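Local coordinates for envelope protein (White spot syndrome virus, PDB 7DDA), which is a viral envelope protein whose C-terminal domain, the part described here, binds sulfate at sites held responsible for binding heparin, at residues Ile36-Cys41 / Glu118-Gly123; Tyr148-Pro153 / Ala159-Tyr164; Gly44-Val49 / Leu98-Arg103. All coordinates share one frame; numbering follows the deposited sequence.

Interaction 1 of 3, residues Ile36-Cys41 / Glu118-Gly123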
ATOM      1  N   ILE A  36      -5.129   0.908   9.715  1.00 23.65           N
ATOM      2  CA  ILE A  36      -4.188  -0.186   9.482  1.00 19.39           C
ATOM      3  C   ILE A  36      -4.338  -1.180  10.623  1.00 20.80           C
ATOM      4  O   ILE A  36      -4.102  -0.844  11.790  1.00 20.37           O
ATOM      5  CB  ILE A  36      -2.742   0.326   9.376  1.00 21.60           C
ATOM      6  CG1 ILE A  36      -2.636   1.441   8.332  1.00 23.64           C
ATOM      7  CG2 ILE A  36      -1.781  -0.801   9.012  1.00 18.96           C
ATOM      8  CD1 ILE A  36      -1.219   2.023   8.204  1.00 21.57           C
ATOM      9  N   VAL A  37      -4.757  -2.396  10.297  1.00 21.55           N
ATOM     10  CA  VAL A  37      -5.045  -3.424  11.288  1.00 17.60           C
ATOM     11  C   VAL A  37      -3.987  -4.507  11.160  1.00 22.09           C
ATOM     12  O   VAL A  37      -3.752  -5.023  10.056  1.00 18.49           O
ATOM     13  CB  VAL A  37      -6.452  -4.021  11.102  1.00 19.11           C
ATOM     14  CG1 VAL A  37      -6.649  -5.234  12.027  1.00 16.40           C
ATOM     15  CG2 VAL A  37      -7.523  -2.963  11.321  1.00 15.47           C
ATOM     16  N   LYS A  38      -3.354  -4.843  12.288  1.00 18.70           N
ATOM     17  CA  LYS A  38      -2.436  -5.968  12.393  1.00 18.86           C
ATOM     18  C   LYS A  38      -3.145  -7.141  13.071  1.00 21.98           C
ATOM     19  O   LYS A  38      -3.622  -7.013  14.207  1.00 22.13           O
ATOM     20  CB  LYS A  38      -1.182  -5.573  13.171  1.00 16.78           C
ATOM     21  CG  LYS A  38      -0.266  -6.758  13.440  1.00 21.51           C
ATOM     22  CD  LYS A  38       1.180  -6.337  13.640  1.00 23.91           C
ATOM     23  CE  LYS A  38       1.492  -6.031  15.078  1.00 28.00           C
ATOM     24  NZ  LYS A  38       1.741  -7.285  15.823  1.00 33.14           N
ATOM     25  N   ALA A  39      -3.200  -8.283  12.383  1.00 20.11           N
ATOM     26  CA  ALA A  39      -3.842  -9.482  12.903  1.00 20.62           C
ATOM     27  C   ALA A  39      -2.894 -10.672  12.802  1.00 22.09           C
ATOM     28  O   ALA A  39      -2.012 -10.713  11.944  1.00 23.14           O
ATOM     29  CB  ALA A  39      -5.137  -9.793  12.147  1.00 18.19           C
ATOM     30  N   ASP A  40      -3.095 -11.658  13.667  1.00 21.97           N
ATOM     31  CA  ASP A  40      -2.187 -12.795  13.721  1.00 23.05           C
ATOM     32  C   ASP A  40      -2.560 -13.853  12.682  1.00 23.08           C
ATOM     33  O   ASP A  40      -3.730 -14.222  12.556  1.00 24.30           O
ATOM     34  CB  ASP A  40      -2.197 -13.405  15.115  1.00 20.19           C
ATOM     35  CG  ASP A  40      -1.182 -14.495  15.255  1.00 22.56           C
ATOM     36  OD1 ASP A  40      -0.003 -14.168  15.509  1.00 17.73           O
ATOM     37  OD2 ASP A  40      -1.564 -15.675  15.060  1.00 24.42           O
ATOM     38  N   CYS A  41      -1.563 -14.361  11.950  1.00 20.83           N
ATOM     39  CA  CYS A  41      -1.863 -15.285  10.856  1.00 23.73           C
ATOM     40  C   CYS A  41      -2.344 -16.646  11.332  1.00 27.17           C
ATOM     41  O   CYS A  41      -2.955 -17.375  10.550  1.00 31.52           O
ATOM     42  CB  CYS A  41      -0.647 -15.494   9.957  1.00 21.08           C
ATOM     43  SG  CYS A  41      -0.333 -14.175   8.794  1.00 25.64           S
ATOM     44  N   GLU A 118      -1.525  -7.484   3.258  1.00 17.50           N
ATOM     45  CA  GLU A 118      -0.197  -8.023   2.985  1.00 20.33           C
ATOM     46  C   GLU A 118       0.313  -8.777   4.208  1.00 21.23           C
ATOM     47  O   GLU A 118       0.006  -8.424   5.349  1.00 22.06           O
ATOM     48  CB  GLU A 118       0.761  -6.903   2.524  1.00 17.68           C
ATOM     49  CG  GLU A 118       0.903  -5.637   3.428  1.00 22.19           C
ATOM     50  CD  GLU A 118       2.046  -5.630   4.431  1.00 21.87           C
ATOM     51  OE1 GLU A 118       2.969  -6.436   4.283  1.00 26.87           O
ATOM     52  OE2 GLU A 118       2.074  -4.727   5.302  1.00 21.32           O
ATOM     53  N   ILE A 119       1.039  -9.865   3.949  1.00 19.53           N
ATOM     54  CA  ILE A 119       1.636 -10.670   5.008  1.00 18.62           C
ATOM     55  C   ILE A 119       2.927 -10.009   5.481  1.00 18.73           C
ATOM     56  O   ILE A 119       3.800  -9.667   4.680  1.00 21.32           O
ATOM     57  CB  ILE A 119       1.896 -12.100   4.516  1.00 20.40           C
ATOM     58  CG1 ILE A 119       0.614 -12.719   3.968  1.00 21.36           C
ATOM     59  CG2 ILE A 119       2.496 -12.960   5.637  1.00 22.86           C
ATOM     60  CD1 ILE A 119      -0.259 -13.305   5.017  1.00 21.79           C
ATOM     61  N   GLU A 120       3.053  -9.829   6.781  1.00 20.28           N
ATOM     62  CA  GLU A 120       4.247  -9.267   7.391  1.00 21.03           C
ATOM     63  C   GLU A 120       4.961 -10.378   8.134  1.00 19.78           C
ATOM     64  O   GLU A 120       4.422 -10.950   9.082  1.00 27.14           O
ATOM     65  CB  GLU A 120       3.900  -8.126   8.336  1.00 20.34           C
ATOM     66  CG  GLU A 120       5.054  -7.271   8.691  1.00 19.43           C
ATOM     67  CD  GLU A 120       4.675  -6.250   9.717  1.00 26.07           C
ATOM     68  OE1 GLU A 120       4.299  -5.128   9.320  1.00 23.03           O
ATOM     69  OE2 GLU A 120       4.729  -6.588  10.922  1.00 29.74           O
ATOM     70  N   SER A 121       6.177 -10.658   7.714  1.00 23.33           N
ATOM     71  CA  SER A 121       6.882 -11.874   8.056  1.00 23.68           C
ATOM     72  C   SER A 121       8.364 -11.557   8.120  1.00 27.09           C
ATOM     73  O   SER A 121       8.857 -10.668   7.415  1.00 25.18           O
ATOM     74  CB  SER A 121       6.611 -12.964   7.019  1.00 22.84           C
ATOM     75  OG  SER A 121       7.501 -14.048   7.190  1.00 38.22           O
ATOM     76  N   ASP A 122       9.072 -12.288   8.968  1.00 26.45           N
ATOM     77  CA  ASP A 122      10.505 -12.090   9.056  1.00 24.42           C
ATOM     78  C   ASP A 122      11.273 -12.977   8.084  1.00 23.71           C
ATOM     79  O   ASP A 122      12.480 -12.798   7.918  1.00 32.73           O
ATOM     80  CB  ASP A 122      10.951 -12.277  10.510  1.00 23.31           C
ATOM     81  CG  ASP A 122      10.975 -13.699  10.938  1.00 25.80           C
ATOM     82  OD1 ASP A 122      10.410 -14.550  10.231  1.00 36.29           O
ATOM     83  OD2 ASP A 122      11.506 -13.969  12.030  1.00 40.24           O
ATOM     84  N   GLY A 123      10.590 -13.896   7.407  1.00 23.55           N
ATOM     85  CA  GLY A 123      11.200 -14.711   6.385  1.00 20.95           C
ATOM     86  C   GLY A 123      10.859 -14.193   4.999  1.00 23.90           C
ATOM     87  O   GLY A 123      10.163 -13.195   4.836  1.00 26.68           O
TER
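Cys41 and Ile119 meet through the ends of their side chains, the thiol sulfur SG lying 3.9 Å from the methyl CD1 of Ile119. The cysteine's CB bond already points toward the other segment. In Ile119 the bond from CA heads past the contact, and it is the longer branch that turns back: CG1 stands beside the backbone N (chi1 -55°), and the next torsion, chi2 -83°, folds CD1 over to the sulfur. The touch is apolar and both residues are buried, with Ile152 packing on each of them from the opposing sheet.

A looser encounter takes place on the other face of the sheet, between Lys38 and Glu120. Glu120 stretches out from its backbone with its first two torsions near 180°, and its carboxylate ends beside the middle of the Lys38 chain, OE2 being 4.5 Å from CD. The Lys38 ammonium does not close on the carboxylate: NZ stays 5.8 Å from Glu120 OE2, and has a long, weak ion pair with Asp47 OD2. Opposite charges are therefore near each other without forming a salt bridge, although their attraction may still be felt. The carboxylate is claimed instead by Arg137 of the second subunit, which forms a salt bridge with OE2 and also packs on Lys38. Just after Glu120, Ser121 OG accepts from the backbone N of Gly123 in an ST turn, where the chain leaves the strand.

Strand 160-170 separates the two backbones, hydrogen-bonded to 30-40 on one flank and neighbouring 110-120 on the other. The contact thus reaches across an intervening strand between two that run the same way, close to where strand 110-120 borders the second subunit.

Interaction 2 of 3, residues Tyr148-Pro153 / Ala159-Tyr164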
ATOM      1  N   TYR A 148     -14.810  -8.597   5.216  1.00 18.17           N
ATOM      2  CA  TYR A 148     -13.628  -8.707   4.366  1.00 16.07           C
ATOM      3  C   TYR A 148     -12.890  -9.998   4.690  1.00 18.01           C
ATOM      4  O   TYR A 148     -12.421 -10.185   5.816  1.00 21.12           O
ATOM      5  CB  TYR A 148     -12.750  -7.466   4.547  1.00 15.85           C
ATOM      6  CG  TYR A 148     -13.587  -6.255   4.171  1.00 19.13           C
ATOM      7  CD1 TYR A 148     -13.839  -5.957   2.834  1.00 20.24           C
ATOM      8  CD2 TYR A 148     -14.207  -5.479   5.140  1.00 18.56           C
ATOM      9  CE1 TYR A 148     -14.648  -4.907   2.472  1.00 20.05           C
ATOM     10  CE2 TYR A 148     -15.030  -4.412   4.780  1.00 19.78           C
ATOM     11  CZ  TYR A 148     -15.242  -4.138   3.449  1.00 20.43           C
ATOM     12  OH  TYR A 148     -16.041  -3.084   3.081  1.00 25.87           O
ATOM     13  N   GLY A 149     -12.815 -10.899   3.716  1.00 17.05           N
ATOM     14  CA  GLY A 149     -12.267 -12.231   3.922  1.00 17.78           C
ATOM     15  C   GLY A 149     -11.002 -12.460   3.109  1.00 19.13           C
ATOM     16  O   GLY A 149     -10.922 -12.073   1.941  1.00 18.73           O
ATOM     17  N   PHE A 150     -10.030 -13.115   3.731  1.00 18.16           N
ATOM     18  CA  PHE A 150      -8.742 -13.334   3.101  1.00 16.88           C
ATOM     19  C   PHE A 150      -8.395 -14.812   3.150  1.00 20.06           C
ATOM     20  O   PHE A 150      -8.537 -15.451   4.196  1.00 22.42           O
ATOM     21  CB  PHE A 150      -7.689 -12.478   3.784  1.00 15.49           C
ATOM     22  CG  PHE A 150      -8.053 -11.025   3.814  1.00 18.42           C
ATOM     23  CD1 PHE A 150      -7.819 -10.215   2.707  1.00 16.50           C
ATOM     24  CD2 PHE A 150      -8.689 -10.478   4.919  1.00 15.88           C
ATOM     25  CE1 PHE A 150      -8.172  -8.878   2.719  1.00 15.00           C
ATOM     26  CE2 PHE A 150      -9.052  -9.134   4.941  1.00 16.65           C
ATOM     27  CZ  PHE A 150      -8.788  -8.333   3.843  1.00 17.60           C
ATOM     28  N   LEU A 151      -7.985 -15.359   2.010  1.00 16.93           N
ATOM     29  CA  LEU A 151      -7.421 -16.702   1.946  1.00 20.48           C
ATOM     30  C   LEU A 151      -5.910 -16.558   1.958  1.00 20.16           C
ATOM     31  O   LEU A 151      -5.342 -15.939   1.052  1.00 25.03           O
ATOM     32  CB  LEU A 151      -7.862 -17.426   0.678  1.00 17.33           C
ATOM     33  CG  LEU A 151      -7.436 -18.884   0.479  1.00 24.61           C
ATOM     34  CD1 LEU A 151      -7.861 -19.815   1.622  1.00 16.36           C
ATOM     35  CD2 LEU A 151      -7.948 -19.378  -0.861  1.00 30.77           C
ATOM     36  N   ILE A 152      -5.258 -17.082   2.983  1.00 22.41           N
ATOM     37  CA  ILE A 152      -3.799 -16.960   3.008  1.00 28.83           C
ATOM     38  C   ILE A 152      -3.158 -18.346   3.027  1.00 27.49           C
ATOM     39  O   ILE A 152      -3.770 -19.310   3.515  1.00 23.56           O
ATOM     40  CB  ILE A 152      -3.302 -16.106   4.194  1.00 24.91           C
ATOM     41  CG1 ILE A 152      -3.483 -16.841   5.515  1.00 24.44           C
ATOM     42  CG2 ILE A 152      -3.985 -14.747   4.228  1.00 19.40           C
ATOM     43  CD1 ILE A 152      -2.749 -16.193   6.667  1.00 21.28           C
ATOM     44  N   PRO A 153      -1.954 -18.502   2.477  1.00 25.07           N
ATOM     45  CA  PRO A 153      -1.200 -19.733   2.711  1.00 24.78           C
ATOM     46  C   PRO A 153      -0.787 -19.807   4.168  1.00 28.31           C
ATOM     47  O   PRO A 153      -0.594 -18.780   4.824  1.00 27.97           O
ATOM     48  CB  PRO A 153       0.023 -19.590   1.797  1.00 24.98           C
ATOM     49  CG  PRO A 153      -0.275 -18.426   0.897  1.00 26.85           C
ATOM     50  CD  PRO A 153      -1.201 -17.542   1.660  1.00 23.78           C
ATOM     51  N   ALA A 159       3.951 -14.817  11.910  1.00 23.99           N
ATOM     52  CA  ALA A 159       3.613 -13.991  10.762  1.00 22.55           C
ATOM     53  C   ALA A 159       2.277 -13.283  10.981  1.00 23.22           C
ATOM     54  O   ALA A 159       1.361 -13.817  11.614  1.00 21.09           O
ATOM     55  CB  ALA A 159       3.565 -14.848   9.496  1.00 21.09           C
ATOM     56  N   LYS A 160       2.166 -12.069  10.440  1.00 21.50           N
ATOM     57  CA  LYS A 160       1.000 -11.223  10.652  1.00 23.65           C
ATOM     58  C   LYS A 160       0.315 -10.872   9.338  1.00 23.82           C
ATOM     59  O   LYS A 160       0.944 -10.813   8.272  1.00 24.10           O
ATOM     60  CB  LYS A 160       1.367  -9.921  11.382  1.00 21.27           C
ATOM     61  CG  LYS A 160       2.068 -10.106  12.739  1.00 25.00           C
ATOM     62  CD  LYS A 160       1.226 -10.938  13.690  1.00 20.92           C
ATOM     63  CE  LYS A 160       1.851 -11.042  15.074  1.00 17.58           C
ATOM     64  NZ  LYS A 160       0.946 -11.769  15.999  1.00 15.64           N
ATOM     65  N   LEU A 161      -0.987 -10.632   9.432  1.00 21.00           N
ATOM     66  CA  LEU A 161      -1.777 -10.071   8.342  1.00 18.63           C
ATOM     67  C   LEU A 161      -1.998  -8.593   8.635  1.00 20.53           C
ATOM     68  O   LEU A 161      -2.515  -8.240   9.700  1.00 21.26           O
ATOM     69  CB  LEU A 161      -3.107 -10.816   8.196  1.00 15.79           C
ATOM     70  CG  LEU A 161      -4.097 -10.375   7.114  1.00 18.21           C
ATOM     71  CD1 LEU A 161      -3.504 -10.500   5.714  1.00 15.73           C
ATOM     72  CD2 LEU A 161      -5.370 -11.197   7.221  1.00 14.98           C
ATOM     73  N   ILE A 162      -1.567  -7.730   7.720  1.00 18.49           N
ATOM     74  CA  ILE A 162      -1.779  -6.293   7.842  1.00 16.22           C
ATOM     75  C   ILE A 162      -2.846  -5.906   6.827  1.00 19.41           C
ATOM     76  O   ILE A 162      -2.661  -6.097   5.617  1.00 18.83           O
ATOM     77  CB  ILE A 162      -0.483  -5.497   7.626  1.00 15.14           C
ATOM     78  CG1 ILE A 162       0.675  -6.108   8.428  1.00 19.76           C
ATOM     79  CG2 ILE A 162      -0.673  -4.073   8.043  1.00 15.83           C
ATOM     80  CD1 ILE A 162       0.482  -6.090   9.943  1.00 15.52           C
ATOM     81  N   ILE A 163      -3.976  -5.396   7.318  1.00 17.10           N
ATOM     82  CA  ILE A 163      -5.098  -5.003   6.476  1.00 16.45           C
ATOM     83  C   ILE A 163      -5.239  -3.489   6.525  1.00 19.23           C
ATOM     84  O   ILE A 163      -5.241  -2.890   7.611  1.00 17.45           O
ATOM     85  CB  ILE A 163      -6.411  -5.671   6.913  1.00 15.81           C
ATOM     86  CG1 ILE A 163      -6.227  -7.158   7.168  1.00 14.80           C
ATOM     87  CG2 ILE A 163      -7.486  -5.436   5.883  1.00 15.72           C
ATOM     88  CD1 ILE A 163      -7.413  -7.753   7.939  1.00 16.88           C
ATOM     89  N   TYR A 164      -5.369  -2.875   5.355  1.00 17.69           N
ATOM     90  CA  TYR A 164      -5.531  -1.434   5.241  1.00 19.47           C
ATOM     91  C   TYR A 164      -6.960  -1.163   4.789  1.00 18.74           C
ATOM     92  O   TYR A 164      -7.396  -1.671   3.752  1.00 18.22           O
ATOM     93  CB  TYR A 164      -4.510  -0.831   4.267  1.00 19.77           C
ATOM     94  CG  TYR A 164      -3.047  -1.106   4.619  1.00 20.02           C
ATOM     95  CD1 TYR A 164      -2.501  -2.379   4.481  1.00 19.35           C
ATOM     96  CD2 TYR A 164      -2.218  -0.093   5.080  1.00 17.43           C
ATOM     97  CE1 TYR A 164      -1.174  -2.635   4.804  1.00 19.42           C
ATOM     98  CE2 TYR A 164      -0.884  -0.340   5.401  1.00 18.81           C
ATOM     99  CZ  TYR A 164      -0.366  -1.611   5.262  1.00 21.76           C
ATOM    100  OH  TYR A 164       0.962  -1.879   5.580  1.00 22.50           O
TER
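Phe150 faces Leu161 and Ile163 across the gap between two extended backbones that run in roughly opposite directions and belong to different sheets. Phe150 CA is 9.3 Å from Leu161 CA. The distance from Phe150 CA to Ile163 CA is 9.7 Å, and such spacings must be bridged by side chains rather than peptide groups.

All three residues direct their CB bonds toward the other segment. The phenyl ring meets both aliphatic chains obliquely. Leu161, with CG anti to the backbone N (chi1 179°), stands upright from its strand and brings CD2 to within 4.1 Å of Phe150 CD2. Ile163 comes from the opposite direction and reaches the outer end of the ring with both branches: CD1 is 3.7 Å from Phe150 CE2, and the methyl CG2 is 3.8 Å from Phe150 CZ. Both branches come to the ring from the same side of its plane, the side on which Leu161 CD2 also lies.

This is the central packing of a beta sandwich, two antiparallel sheets laid face to face with an apolar filling. Phe150 supplies one layer from strand 145-153, Leu161 and Ile163 the other from strand 160-170, and each strand has neighbours on both flanks of its own sheet.

Ile115 and Ala117 of strand 110-120 also touch the Phe150 ring, while Leu98 and Tyr100, from the strand beside Phe150, rest on Leu161 and Ile163 respectively. Ile152, on the same face, packs on Cys41. On the reverse face of strand 160-170, Tyr164 gives its hydroxyl a hydrogen-bonding partner in Glu118 OE2 and touches Phe116 of the second subunit.

Interaction 3 of 3, residues Gly44-Val49 / Leu98-Arg103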
ATOM      1  N   GLY A  44      -5.876 -15.491  13.869  1.00 26.31           N
ATOM      2  CA  GLY A  44      -6.732 -14.451  13.358  1.00 20.66           C
ATOM      3  C   GLY A  44      -6.912 -13.263  14.276  1.00 25.14           C
ATOM      4  O   GLY A  44      -7.476 -12.255  13.841  1.00 26.21           O
ATOM      5  N   ASP A  45      -6.425 -13.326  15.517  1.00 26.13           N
ATOM      6  CA  ASP A  45      -6.709 -12.279  16.490  1.00 21.89           C
ATOM      7  C   ASP A  45      -6.118 -10.938  16.072  1.00 23.41           C
ATOM      8  O   ASP A  45      -5.028 -10.860  15.504  1.00 24.44           O
ATOM      9  CB  ASP A  45      -6.161 -12.657  17.860  1.00 21.85           C
ATOM     10  CG  ASP A  45      -6.825 -13.877  18.433  1.00 29.73           C
ATOM     11  OD1 ASP A  45      -7.850 -14.323  17.863  1.00 30.60           O
ATOM     12  OD2 ASP A  45      -6.308 -14.400  19.444  1.00 33.61           O
ATOM     13  N   ILE A  46      -6.830  -9.873  16.410  1.00 19.90           N
ATOM     14  CA  ILE A  46      -6.394  -8.525  16.081  1.00 22.81           C
ATOM     15  C   ILE A  46      -5.392  -8.064  17.131  1.00 24.56           C
ATOM     16  O   ILE A  46      -5.694  -8.059  18.324  1.00 28.12           O
ATOM     17  CB  ILE A  46      -7.592  -7.567  15.986  1.00 21.40           C
ATOM     18  CG1 ILE A  46      -8.401  -7.893  14.729  1.00 18.29           C
ATOM     19  CG2 ILE A  46      -7.133  -6.124  15.988  1.00 16.67           C
ATOM     20  CD1 ILE A  46      -9.596  -7.021  14.519  1.00 14.55           C
ATOM     21  N   ASP A  47      -4.188  -7.694  16.689  1.00 24.03           N
ATOM     22  CA  ASP A  47      -3.158  -7.208  17.593  1.00 19.56           C
ATOM     23  C   ASP A  47      -3.183  -5.700  17.771  1.00 21.39           C
ATOM     24  O   ASP A  47      -2.723  -5.214  18.804  1.00 18.50           O
ATOM     25  CB  ASP A  47      -1.766  -7.597  17.101  1.00 18.55           C
ATOM     26  CG  ASP A  47      -1.522  -9.085  17.142  1.00 24.63           C
ATOM     27  OD1 ASP A  47      -2.196  -9.781  17.922  1.00 27.21           O
ATOM     28  OD2 ASP A  47      -0.630  -9.561  16.401  1.00 29.68           O
ATOM     29  N   GLU A  48      -3.685  -4.951  16.791  1.00 20.36           N
ATOM     30  CA  GLU A  48      -3.592  -3.500  16.832  1.00 19.77           C
ATOM     31  C   GLU A  48      -4.509  -2.901  15.771  1.00 21.72           C
ATOM     32  O   GLU A  48      -4.617  -3.433  14.662  1.00 20.37           O
ATOM     33  CB  GLU A  48      -2.144  -3.025  16.606  1.00 20.16           C
ATOM     34  CG  GLU A  48      -2.020  -1.519  16.544  1.00 19.07           C
ATOM     35  CD  GLU A  48      -0.614  -1.041  16.295  1.00 22.56           C
ATOM     36  OE1 GLU A  48      -0.134  -1.117  15.153  1.00 28.72           O
ATOM     37  OE2 GLU A  48       0.014  -0.558  17.246  1.00 26.58           O
ATOM     38  N   VAL A  49      -5.159  -1.793  16.132  1.00 23.70           N
ATOM     39  CA  VAL A  49      -5.976  -0.985  15.236  1.00 23.95           C
ATOM     40  C   VAL A  49      -5.366   0.411  15.216  1.00 25.52           C
ATOM     41  O   VAL A  49      -5.481   1.158  16.189  1.00 25.92           O
ATOM     42  CB  VAL A  49      -7.446  -0.948  15.677  1.00 21.53           C
ATOM     43  CG1 VAL A  49      -8.279  -0.108  14.713  1.00 19.24           C
ATOM     44  CG2 VAL A  49      -7.989  -2.360  15.761  1.00 15.36           C
ATOM     45  N   LEU A  98      -9.340 -16.131   6.838  1.00 21.40           N
ATOM     46  CA  LEU A  98      -9.435 -15.129   7.892  1.00 22.12           C
ATOM     47  C   LEU A  98     -10.491 -14.112   7.493  1.00 22.13           C
ATOM     48  O   LEU A  98     -10.374 -13.472   6.443  1.00 23.77           O
ATOM     49  CB  LEU A  98      -8.092 -14.431   8.123  1.00 19.13           C
ATOM     50  CG  LEU A  98      -6.945 -15.356   8.528  1.00 26.11           C
ATOM     51  CD1 LEU A  98      -5.671 -14.557   8.765  1.00 18.09           C
ATOM     52  CD2 LEU A  98      -7.316 -16.172   9.763  1.00 26.23           C
ATOM     53  N   LEU A  99     -11.505 -13.943   8.330  1.00 18.34           N
ATOM     54  CA  LEU A  99     -12.633 -13.104   7.959  1.00 21.43           C
ATOM     55  C   LEU A  99     -12.839 -12.032   9.015  1.00 21.33           C
ATOM     56  O   LEU A  99     -12.927 -12.338  10.206  1.00 23.61           O
ATOM     57  CB  LEU A  99     -13.898 -13.951   7.769  1.00 19.96           C
ATOM     58  CG  LEU A  99     -15.207 -13.211   7.540  1.00 19.31           C
ATOM     59  CD1 LEU A  99     -15.126 -12.368   6.285  1.00 18.98           C
ATOM     60  CD2 LEU A  99     -16.346 -14.224   7.426  1.00 20.41           C
ATOM     61  N   TYR A 100     -12.932 -10.780   8.571  1.00 22.02           N
ATOM     62  CA  TYR A 100     -13.079  -9.635   9.455  1.00 18.83           C
ATOM     63  C   TYR A 100     -14.315  -8.834   9.086  1.00 18.66           C
ATOM     64  O   TYR A 100     -14.783  -8.874   7.944  1.00 19.41           O
ATOM     65  CB  TYR A 100     -11.821  -8.756   9.402  1.00 17.50           C
ATOM     66  CG  TYR A 100     -10.655  -9.539   9.924  1.00 20.56           C
ATOM     67  CD1 TYR A 100     -10.364  -9.567  11.286  1.00 17.31           C
ATOM     68  CD2 TYR A 100      -9.898 -10.332   9.067  1.00 20.49           C
ATOM     69  CE1 TYR A 100      -9.318 -10.330  11.773  1.00 16.68           C
ATOM     70  CE2 TYR A 100      -8.852 -11.101   9.550  1.00 21.18           C
ATOM     71  CZ  TYR A 100      -8.570 -11.101  10.898  1.00 19.08           C
ATOM     72  OH  TYR A 100      -7.523 -11.872  11.352  1.00 20.61           O
ATOM     73  N   GLY A 101     -14.844  -8.120  10.072  1.00 20.97           N
ATOM     74  CA  GLY A 101     -15.933  -7.180   9.857  1.00 15.75           C
ATOM     75  C   GLY A 101     -15.529  -5.783  10.282  1.00 19.59           C
ATOM     76  O   GLY A 101     -14.829  -5.608  11.281  1.00 23.22           O
ATOM     77  N   LEU A 102     -15.968  -4.788   9.516  1.00 18.71           N
ATOM     78  CA  LEU A 102     -15.855  -3.386   9.897  1.00 20.43           C
ATOM     79  C   LEU A 102     -17.262  -2.806  10.000  1.00 21.79           C
ATOM     80  O   LEU A 102     -18.016  -2.814   9.018  1.00 21.72           O
ATOM     81  CB  LEU A 102     -15.015  -2.599   8.878  1.00 20.09           C
ATOM     82  CG  LEU A 102     -14.822  -1.088   9.103  1.00 25.27           C
ATOM     83  CD1 LEU A 102     -13.460  -0.600   8.596  1.00 24.59           C
ATOM     84  CD2 LEU A 102     -15.937  -0.268   8.461  1.00 22.54           C
ATOM     85  N   ARG A 103     -17.609  -2.286  11.171  1.00 21.13           N
ATOM     86  CA  ARG A 103     -18.904  -1.648  11.369  1.00 23.56           C
ATOM     87  C   ARG A 103     -18.777  -0.130  11.384  1.00 26.04           C
ATOM     88  O   ARG A 103     -17.960   0.433  12.128  1.00 24.31           O
ATOM     89  CB  ARG A 103     -19.567  -2.116  12.663  1.00 23.21           C
ATOM     90  CG  ARG A 103     -21.075  -1.897  12.641  1.00 24.03           C
ATOM     91  CD  ARG A 103     -21.734  -2.358  13.938  1.00 20.09           C
ATOM     92  NE  ARG A 103     -21.521  -3.779  14.204  1.00 16.59           N
ATOM     93  CZ  ARG A 103     -22.148  -4.775  13.575  1.00 20.17           C
ATOM     94  NH1 ARG A 103     -23.054  -4.524  12.634  1.00 21.54           N
ATOM     95  NH2 ARG A 103     -21.870  -6.036  13.886  1.00 19.57           N
TER
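Tyr100 donates its phenolic hydroxyl to the backbone carbonyl of Gly44, with OH and O 2.5 Å apart. The C=O...donor angle of 119° is the bent approach of a carbonyl hydrogen bond. The hydroxyl sits tilted 20° from the carbonyl plane. Seen from the tyrosine, the acceptor lies at the ring's edge, in its plane, and also approaches CE1 at 3.4 Å. A buried main-chain oxygen thereby gains a side-chain donor from the opposite sheet.

Two apolar touches flank this bond. Ile46 slides past the ring in the opposite sense to the tyrosine, its CG1 3.9 Å from Tyr100 CE1; the CB bond does not aim at the other segment, but with CG1 beside the backbone N (chi1 -71°) the longer branch is carried to the ring. On the other flank the methyl CD2 of Leu98 packs 4.0 Å from the CA of Gly44.

Farther out, the conformation of the turn probably fixes where the carbonyl points. Gly44 has a positive phi, a conformation glycine adopts readily, and the following Asp45 N is hydrogen-bonded to Thr43 OG1. Lys84 forms a salt bridge with Asp45 OD1 and also packs on Tyr100, while Ala39 touches the same tyrosine. Past Ile46, Asp47 and Glu48 both face Lys38 in a classic beta bulge.

In the fold, the turn leads from strand 30-40 into 46-52, which is outermost in its sheet within this chain. Strand 95-104 lies inside the other sheet, between 80-89 and 145-153, so Tyr100 joins the turn ahead of strand 46-52 to an inner strand of the facing sheet.

Overall arrangement
Interactions 1, 2 and 3 cluster within one sandwich: the centre of interaction 2 lies about 7 Å from that of interaction 1 and about 9 Å from that of interaction 3, while 1 and 3 are about 12 Å apart. Lys160 is a shared charged hub, its NZ bridging Asp40 OD1 at 2.6 Å and Asp47 OD2 at 2.7 Å. Inside, Leu161 CD2 meets Leu98 CD1 at 3.7 Å, merging the cores of interactions 2 and 3. Along the chain, interaction 3 is nested in the loop that interaction 1 closes, and interaction 2 follows. A sulfate ion touches interaction 3, consistent with a sulfate-binding site there, though its role in heparin binding remains open.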